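Jasmonate-induced oxygenase 2 (Arabidopsis thaliana, PDB 6LSV) catalyses the iron- and 2-oxoglutarate-dependent hydroxylation of the plant hormone jasmonate to 12-hydroxyjasmonate, a reaction on a stress hormone that triggers defence responses. Local coordinates at residues A[78-83]-A[263-268]. Sequence-based numbering, arbitrary orientation.
Sequences FQVVNH and FIVNIG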
ATOM      1  N   PHE A  78      -6.861  -7.329  -7.806  1.00 22.33           N
ATOM      2  CA  PHE A  78      -6.903  -8.721  -8.228  1.00 27.78           C
ATOM      3  C   PHE A  78      -5.690  -9.440  -7.652  1.00 23.88           C
ATOM      4  O   PHE A  78      -4.711  -8.816  -7.237  1.00 20.74           O
ATOM      5  CB  PHE A  78      -6.967  -8.860  -9.761  1.00 24.32           C
ATOM      6  CG  PHE A  78      -5.817  -8.219 -10.493  1.00 21.19           C
ATOM      7  CD1 PHE A  78      -5.704  -6.839 -10.574  1.00 27.23           C
ATOM      8  CD2 PHE A  78      -4.864  -8.997 -11.121  1.00 23.73           C
ATOM      9  CE1 PHE A  78      -4.651  -6.249 -11.251  1.00 24.12           C
ATOM     10  CE2 PHE A  78      -3.810  -8.413 -11.804  1.00 26.90           C
ATOM     11  CZ  PHE A  78      -3.704  -7.037 -11.866  1.00 25.25           C
ATOM     12  N   GLN A  79      -5.771 -10.767  -7.621  1.00 24.38           N
ATOM     13  CA  GLN A  79      -4.768 -11.612  -6.990  1.00 26.67           C
ATOM     14  C   GLN A  79      -4.078 -12.450  -8.058  1.00 29.43           C
ATOM     15  O   GLN A  79      -4.746 -13.098  -8.870  1.00 34.35           O
ATOM     16  CB  GLN A  79      -5.417 -12.509  -5.933  1.00 29.52           C
ATOM     17  CG  GLN A  79      -4.449 -13.216  -5.011  1.00 32.49           C
ATOM     18  CD  GLN A  79      -5.160 -13.965  -3.902  1.00 36.50           C
ATOM     19  OE1 GLN A  79      -4.660 -14.050  -2.779  1.00 33.65           O
ATOM     20  NE2 GLN A  79      -6.336 -14.506  -4.208  1.00 25.01           N
ATOM     21  N   VAL A  80      -2.746 -12.443  -8.055  1.00 26.16           N
ATOM     22  CA  VAL A  80      -1.958 -13.095  -9.094  1.00 24.37           C
ATOM     23  C   VAL A  80      -1.136 -14.223  -8.483  1.00 28.28           C
ATOM     24  O   VAL A  80      -0.534 -14.060  -7.415  1.00 28.56           O
ATOM     25  CB  VAL A  80      -1.057 -12.092  -9.841  1.00 23.31           C
ATOM     26  CG1 VAL A  80      -1.897 -10.990 -10.443  1.00 29.22           C
ATOM     27  CG2 VAL A  80      -0.009 -11.493  -8.913  1.00 22.33           C
ATOM     28  N   VAL A  81      -1.135 -15.373  -9.157  1.00 32.61           N
ATOM     29  CA  VAL A  81      -0.260 -16.495  -8.847  1.00 25.41           C
ATOM     30  C   VAL A  81       0.638 -16.736 -10.054  1.00 29.93           C
ATOM     31  O   VAL A  81       0.381 -16.243 -11.155  1.00 33.65           O
ATOM     32  CB  VAL A  81      -1.045 -17.776  -8.490  1.00 26.29           C
ATOM     33  CG1 VAL A  81      -2.021 -17.514  -7.356  1.00 27.60           C
ATOM     34  CG2 VAL A  81      -1.780 -18.298  -9.705  1.00 24.72           C
ATOM     35  N   ASN A  82       1.700 -17.512  -9.835  1.00 33.91           N
ATOM     36  CA  ASN A  82       2.658 -17.866 -10.886  1.00 36.25           C
ATOM     37  C   ASN A  82       3.183 -16.612 -11.583  1.00 37.30           C
ATOM     38  O   ASN A  82       3.023 -16.420 -12.790  1.00 33.83           O
ATOM     39  CB  ASN A  82       2.031 -18.825 -11.901  1.00 39.54           C
ATOM     40  CG  ASN A  82       1.655 -20.156 -11.291  1.00 39.08           C
ATOM     41  OD1 ASN A  82       2.311 -20.637 -10.366  1.00 42.47           O
ATOM     42  ND2 ASN A  82       0.587 -20.756 -11.800  1.00 35.27           N
ATOM     43  N   HIS A  83       3.824 -15.757 -10.789  1.00 30.23           N
ATOM     44  CA  HIS A  83       4.149 -14.397 -11.196  1.00 23.99           C
ATOM     45  C   HIS A  83       5.644 -14.169 -11.391  1.00 30.00           C
ATOM     46  O   HIS A  83       6.059 -13.033 -11.644  1.00 32.00           O
ATOM     47  CB  HIS A  83       3.592 -13.417 -10.165  1.00 24.93           C
ATOM     48  CG  HIS A  83       3.642 -13.934  -8.760  1.00 27.42           C
ATOM     49  ND1 HIS A  83       4.824 -14.267  -8.133  1.00 25.49           N
ATOM     50  CD2 HIS A  83       2.658 -14.182  -7.865  1.00 28.61           C
ATOM     51  CE1 HIS A  83       4.565 -14.694  -6.910  1.00 28.79           C
ATOM     52  NE2 HIS A  83       3.258 -14.653  -6.722  1.00 33.20           N
ATOM     53  N   PHE A 263       0.346 -12.560  -4.783  1.00 30.47           N
ATOM     54  CA  PHE A 263       0.292 -11.148  -4.442  1.00 22.94           C
ATOM     55  C   PHE A 263      -1.120 -10.631  -4.673  1.00 25.76           C
ATOM     56  O   PHE A 263      -1.915 -11.228  -5.404  1.00 30.06           O
ATOM     57  CB  PHE A 263       1.269 -10.322  -5.283  1.00 21.06           C
ATOM     58  CG  PHE A 263       2.711 -10.563  -4.960  1.00 26.31           C
ATOM     59  CD1 PHE A 263       3.253 -10.113  -3.766  1.00 21.03           C
ATOM     60  CD2 PHE A 263       3.534 -11.212  -5.866  1.00 25.82           C
ATOM     61  CE1 PHE A 263       4.583 -10.320  -3.475  1.00 22.81           C
ATOM     62  CE2 PHE A 263       4.868 -11.424  -5.581  1.00 23.06           C
ATOM     63  CZ  PHE A 263       5.395 -10.974  -4.385  1.00 27.16           C
ATOM     64  N   ILE A 264      -1.428  -9.508  -4.039  1.00 28.20           N
ATOM     65  CA  ILE A 264      -2.621  -8.738  -4.353  1.00 23.40           C
ATOM     66  C   ILE A 264      -2.163  -7.458  -5.030  1.00 24.18           C
ATOM     67  O   ILE A 264      -1.298  -6.743  -4.504  1.00 26.22           O
ATOM     68  CB  ILE A 264      -3.468  -8.449  -3.102  1.00 23.60           C
ATOM     69  CG1 ILE A 264      -4.154  -9.733  -2.629  1.00 25.68           C
ATOM     70  CG2 ILE A 264      -4.507  -7.378  -3.403  1.00 21.57           C
ATOM     71  CD1 ILE A 264      -4.632  -9.690  -1.196  1.00 25.73           C
ATOM     72  N   VAL A 265      -2.703  -7.195  -6.213  1.00 22.39           N
ATOM     73  CA  VAL A 265      -2.370  -6.009  -6.989  1.00 21.99           C
ATOM     74  C   VAL A 265      -3.456  -4.977  -6.735  1.00 22.18           C
ATOM     75  O   VAL A 265      -4.633  -5.218  -7.031  1.00 26.52           O
ATOM     76  CB  VAL A 265      -2.240  -6.337  -8.485  1.00 22.71           C
ATOM     77  CG1 VAL A 265      -1.769  -5.124  -9.268  1.00 18.03           C
ATOM     78  CG2 VAL A 265      -1.288  -7.505  -8.689  1.00 21.03           C
ATOM     79  N   ASN A 266      -3.074  -3.839  -6.167  1.00 24.77           N
ATOM     80  CA  ASN A 266      -4.007  -2.763  -5.867  1.00 24.55           C
ATOM     81  C   ASN A 266      -3.857  -1.660  -6.902  1.00 27.27           C
ATOM     82  O   ASN A 266      -2.745  -1.180  -7.144  1.00 27.82           O
ATOM     83  CB  ASN A 266      -3.767  -2.190  -4.468  1.00 28.20           C
ATOM     84  CG  ASN A 266      -4.284  -3.092  -3.365  1.00 35.29           C
ATOM     85  OD1 ASN A 266      -5.059  -4.016  -3.612  1.00 39.58           O
ATOM     86  ND2 ASN A 266      -3.865  -2.819  -2.134  1.00 35.50           N
ATOM     87  N   ILE A 267      -4.972  -1.272  -7.516  1.00 25.77           N
ATOM     88  CA  ILE A 267      -4.995  -0.045  -8.300  1.00 23.50           C
ATOM     89  C   ILE A 267      -4.844   1.136  -7.352  1.00 24.02           C
ATOM     90  O   ILE A 267      -5.564   1.243  -6.351  1.00 23.73           O
ATOM     91  CB  ILE A 267      -6.295   0.056  -9.114  1.00 26.32           C
ATOM     92  CG1 ILE A 267      -6.423  -1.119 -10.092  1.00 24.94           C
ATOM     93  CG2 ILE A 267      -6.369   1.394  -9.843  1.00 20.97           C
ATOM     94  CD1 ILE A 267      -5.445  -1.074 -11.248  1.00 22.45           C
ATOM     95  N   GLY A 268      -3.892   2.017  -7.645  1.00 18.98           N
ATOM     96  CA  GLY A 268      -3.697   3.194  -6.828  1.00 18.60           C
ATOM     97  C   GLY A 268      -4.434   4.413  -7.365  1.00 25.87           C
ATOM     98  O   GLY A 268      -5.035   4.384  -8.442  1.00 20.30           O
TER
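Phe78 and Val265 face each other as a hydrogen-bonded pair where antiparallel strands 78-81 and 263-267 join, within the major sheet of the double-stranded beta-helix (jelly-roll) fold of 2-oxoglutarate oxygenases. Val265 N gives Phe78 O a nearly straight bond of 2.8 Å (N-H...O 172°), while Phe78 N returns a longer one to Val265 O. Val80 and Phe263 repeat this reciprocal pairing. Strand 78-81 lies between 263-267 and 47-49, parallel to the latter.

On the face shared by Phe78, Val80, Phe263 and Val265, helix 161-186 packs against the two residues of strand 263-267, so apolar side chains suit it. Val265 can be followed outward: its CB sits over one face of the Phe78 ring, 3.7 Å from CE1, a CH-pi contact. From there CG1, anti to the backbone N (chi1 -175°), meets ring atoms CE1 and CZ, whereas CG2 touches Val80 CG1. Branching at CB lets one valine serve both neighbours.

Gln79 and Ile264 occupy the other face. Branched, apolar Ile264 suits this buried strand position; its side chain is about 7 Å from bound 2-oxoglutarate. The extended Gln79 passes CG by Phe263 O, and its long amide carries OE1 to His259 N.

Beyond the strand, histidine suits position 83: NE2 bonds His261 O while one flat face takes Phe263 CD2 over its centre, the rings oblique (planes at 46°) and His83 CE1 3.5 Å from Phe263 CE2.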